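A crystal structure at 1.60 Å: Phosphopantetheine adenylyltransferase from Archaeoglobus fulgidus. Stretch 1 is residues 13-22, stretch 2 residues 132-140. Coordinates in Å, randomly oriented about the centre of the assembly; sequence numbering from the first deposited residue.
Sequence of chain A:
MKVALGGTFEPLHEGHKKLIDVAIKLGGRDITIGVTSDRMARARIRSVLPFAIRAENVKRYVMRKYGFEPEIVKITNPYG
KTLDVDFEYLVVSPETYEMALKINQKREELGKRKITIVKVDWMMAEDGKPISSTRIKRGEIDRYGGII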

# COMPACT_ATOMS: atom_id res chain seq x y z
N HIS A 13 15.11 -1.28 -9.30
CA HIS A 13 15.60 -0.27 -8.34
C HIS A 13 14.85 -0.32 -7.03
O HIS A 13 13.94 -1.15 -6.85
CB HIS A 13 15.59 1.13 -8.96
CG HIS A 13 14.25 1.60 -9.44
ND1 HIS A 13 13.12 1.65 -8.64
CD2 HIS A 13 13.86 2.04 -10.66
CE1 HIS A 13 12.11 2.14 -9.34
NE2 HIS A 13 12.53 2.38 -10.57
N GLU A 14 15.22 0.56 -6.11
CA GLU A 14 14.71 0.52 -4.75
C GLU A 14 13.20 0.75 -4.73
O GLU A 14 12.48 0.16 -3.92
CB GLU A 14 15.45 1.53 -3.86
CG GLU A 14 14.87 1.63 -2.44
CD GLU A 14 14.75 0.27 -1.73
OE1 GLU A 14 15.68 -0.58 -1.89
OE2 GLU A 14 13.76 0.04 -0.98
N GLY A 15 12.71 1.57 -5.65
CA GLY A 15 11.27 1.77 -5.80
C GLY A 15 10.55 0.47 -6.11
O GLY A 15 9.53 0.12 -5.48
N HIS A 16 11.06 -0.27 -7.11
CA HIS A 16 10.47 -1.55 -7.46
C HIS A 16 10.48 -2.48 -6.25
O HIS A 16 9.54 -3.24 -6.01
CB HIS A 16 11.20 -2.28 -8.58
CG HIS A 16 11.24 -1.55 -9.88
ND1 HIS A 16 10.11 -1.18 -10.60
CD2 HIS A 16 12.30 -1.18 -10.63
CE1 HIS A 16 10.50 -0.59 -11.72
NE2 HIS A 16 11.81 -0.56 -11.75
N LYS A 17 11.58 -2.48 -5.51
CA LYS A 17 11.68 -3.32 -4.33
C LYS A 17 10.63 -2.98 -3.27
O LYS A 17 10.09 -3.89 -2.61
CB LYS A 17 13.10 -3.34 -3.81
CG LYS A 17 14.06 -3.88 -4.87
CD LYS A 17 15.51 -3.83 -4.41
CE LYS A 17 16.47 -4.28 -5.49
NZ LYS A 17 17.92 -4.21 -5.09
N LYS A 18 10.29 -1.70 -3.15
CA LYS A 18 9.21 -1.33 -2.22
C LYS A 18 7.88 -1.88 -2.70
O LYS A 18 7.09 -2.41 -1.92
CB LYS A 18 9.13 0.17 -2.03
CG LYS A 18 10.34 0.77 -1.32
CD LYS A 18 10.33 2.29 -1.30
CE LYS A 18 11.36 2.83 -0.29
NZ LYS A 18 11.29 4.31 -0.28
N LEU A 19 7.62 -1.75 -4.00
CA LEU A 19 6.38 -2.27 -4.56
C LEU A 19 6.27 -3.78 -4.31
O LEU A 19 5.21 -4.30 -3.95
CB LEU A 19 6.33 -2.02 -6.07
CG LEU A 19 6.25 -0.61 -6.60
CD1 LEU A 19 5.88 -0.62 -8.12
CD2 LEU A 19 5.28 0.21 -5.79
N ILE A 20 7.36 -4.47 -4.58
CA ILE A 20 7.40 -5.92 -4.44
C ILE A 20 7.16 -6.30 -2.98
O ILE A 20 6.42 -7.27 -2.68
CB ILE A 20 8.74 -6.51 -4.98
CG1 ILE A 20 8.76 -6.43 -6.50
CG2 ILE A 20 8.96 -7.95 -4.52
CD1 ILE A 20 10.13 -6.58 -7.16
N ASP A 21 7.78 -5.56 -2.04
CA ASP A 21 7.63 -5.88 -0.61
C ASP A 21 6.16 -5.75 -0.22
O ASP A 21 5.60 -6.58 0.47
CB ASP A 21 8.45 -4.94 0.26
CG ASP A 21 8.53 -5.39 1.70
OD1 ASP A 21 9.03 -6.53 1.93
OD2 ASP A 21 8.10 -4.61 2.61
N VAL A 22 5.55 -4.65 -0.62
CA VAL A 22 4.14 -4.40 -0.27
C VAL A 22 3.27 -5.52 -0.90
O VAL A 22 2.43 -6.10 -0.24
CB VAL A 22 3.66 -2.97 -0.70
CG1 VAL A 22 2.14 -2.85 -0.63
CG2 VAL A 22 4.38 -1.90 0.12
N SER A 132 16.06 9.87 0.09
CA SER A 132 16.01 9.13 1.35
C SER A 132 14.82 8.21 1.39
O SER A 132 13.83 8.40 0.65
CB SER A 132 15.77 10.06 2.54
OG SER A 132 14.35 10.12 2.82
N SER A 133 14.90 7.24 2.29
CA SER A 133 13.70 6.69 2.94
C SER A 133 14.12 5.80 4.10
O SER A 133 15.23 5.25 4.11
CB SER A 133 12.79 5.94 1.96
OG SER A 133 13.50 4.93 1.26
N THR A 134 13.24 5.71 5.10
CA THR A 134 13.45 4.87 6.26
C THR A 134 13.65 3.43 5.77
O THR A 134 13.10 3.03 4.73
CB THR A 134 12.24 4.88 7.23
OG1 THR A 134 11.05 4.64 6.47
CG2 THR A 134 12.10 6.21 7.95
N ARG A 135 14.43 2.67 6.54
CA ARG A 135 14.72 1.29 6.19
C ARG A 135 13.43 0.49 6.31
O ARG A 135 12.59 0.75 7.19
CB ARG A 135 15.79 0.70 7.11
CG ARG A 135 16.18 -0.73 6.74
CD ARG A 135 17.51 -1.15 7.37
NE ARG A 135 18.12 -2.29 6.66
CZ ARG A 135 18.96 -2.21 5.62
NH1 ARG A 135 19.35 -1.03 5.13
NH2 ARG A 135 19.42 -3.33 5.07
N ILE A 136 13.25 -0.44 5.37
CA ILE A 136 12.17 -1.41 5.44
C ILE A 136 12.79 -2.81 5.50
O ILE A 136 13.60 -3.18 4.65
CB ILE A 136 11.25 -1.37 4.21
CG1 ILE A 136 10.52 -0.02 4.11
CG2 ILE A 136 10.25 -2.50 4.28
CD1 ILE A 136 10.13 0.36 2.69
N LYS A 137 12.40 -3.57 6.52
CA LYS A 137 12.83 -4.95 6.63
C LYS A 137 12.04 -5.82 5.64
O LYS A 137 10.84 -6.07 5.85
CB LYS A 137 12.66 -5.43 8.07
CG LYS A 137 13.52 -4.64 9.06
CD LYS A 137 14.91 -5.23 9.25
CE LYS A 137 14.88 -6.46 10.15
NZ LYS A 137 16.21 -6.76 10.75
N ARG A 138 12.71 -6.24 4.57
CA ARG A 138 12.09 -7.10 3.54
C ARG A 138 11.84 -8.49 4.07
O ARG A 138 12.65 -9.05 4.80
CB ARG A 138 12.98 -7.25 2.31
CG ARG A 138 13.40 -5.96 1.66
CD ARG A 138 12.28 -4.97 1.62
NE ARG A 138 12.57 -3.88 0.70
CZ ARG A 138 11.79 -2.82 0.49
NH1 ARG A 138 10.64 -2.67 1.16
NH2 ARG A 138 12.17 -1.91 -0.37
N GLY A 139 10.71 -9.05 3.66
CA GLY A 139 10.34 -10.41 4.02
C GLY A 139 8.84 -10.49 4.19
O GLY A 139 8.13 -9.50 4.03
N GLU A 140 8.35 -11.68 4.48
CA GLU A 140 6.98 -11.85 4.93
C GLU A 140 7.05 -11.68 6.45
O GLU A 140 8.11 -11.91 7.04
CB GLU A 140 6.45 -13.21 4.48
CG GLU A 140 6.44 -13.30 2.95
CD GLU A 140 6.06 -14.66 2.40
OE1 GLU A 140 6.98 -15.50 2.19
OE2 GLU A 140 4.84 -14.87 2.12

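Packing of the start of a helix, from Glu 14 on, against an irregular segment, Ser 132 to Glu 140, far along the same chain; together they bury 350 Å². Glu 14 and Asp 21, two turns apart, bring carboxylates to Arg 138; Lys 17 and Lys 18 lie between them in sequence. Arg 138 has the largest covered area, 93 Å². Its CA-to-CB bond points sideways, but chi1 and chi2, both m, fold the chain over and chi3 (t) then extends it, laying the guanidinium along the helix. There Arg 138 NH2 forms a salt bridge with Glu 14 OE2 (2.6 Å), which lies at the guanidinium edge, and Arg 138 NH1 forms a longer one with Asp 21 OD2 (3.5 Å). Backbone atom C of Lys 17 covers one guanidinium face, 3.5 Å from Arg 138 NH2. Glu 14 also starts sideways; chi1 t and chi2 p bring its carboxylate to the arginine. Asp 21 points toward the segment, and its short side chain, chi1 t, suffices: besides the salt bridge, OD1 accepts a weak hydrogen bond from Gly 139 N (3.5 Å), while OD2 lies 3.4 Å from Ile 136 CG2. Gly 139 adopts phi/psi of 146/178, where a CB would jam against the preceding carbonyl O; glycine suits this backbone. Lys 18, m at chi1 and t thereafter, is stretched almost fully; the residue is buried, and its NZ donates a hydrogen bond to Ser 133 OG (2.8 Å). Ser 133, chi1 p, points toward the helix and offers a small polar end to that amine. The aliphatic part of Lys 18 serves as well: CG of Lys 18 packs 4.0 Å from CD1 of Ile 136, a buried residue (m, t).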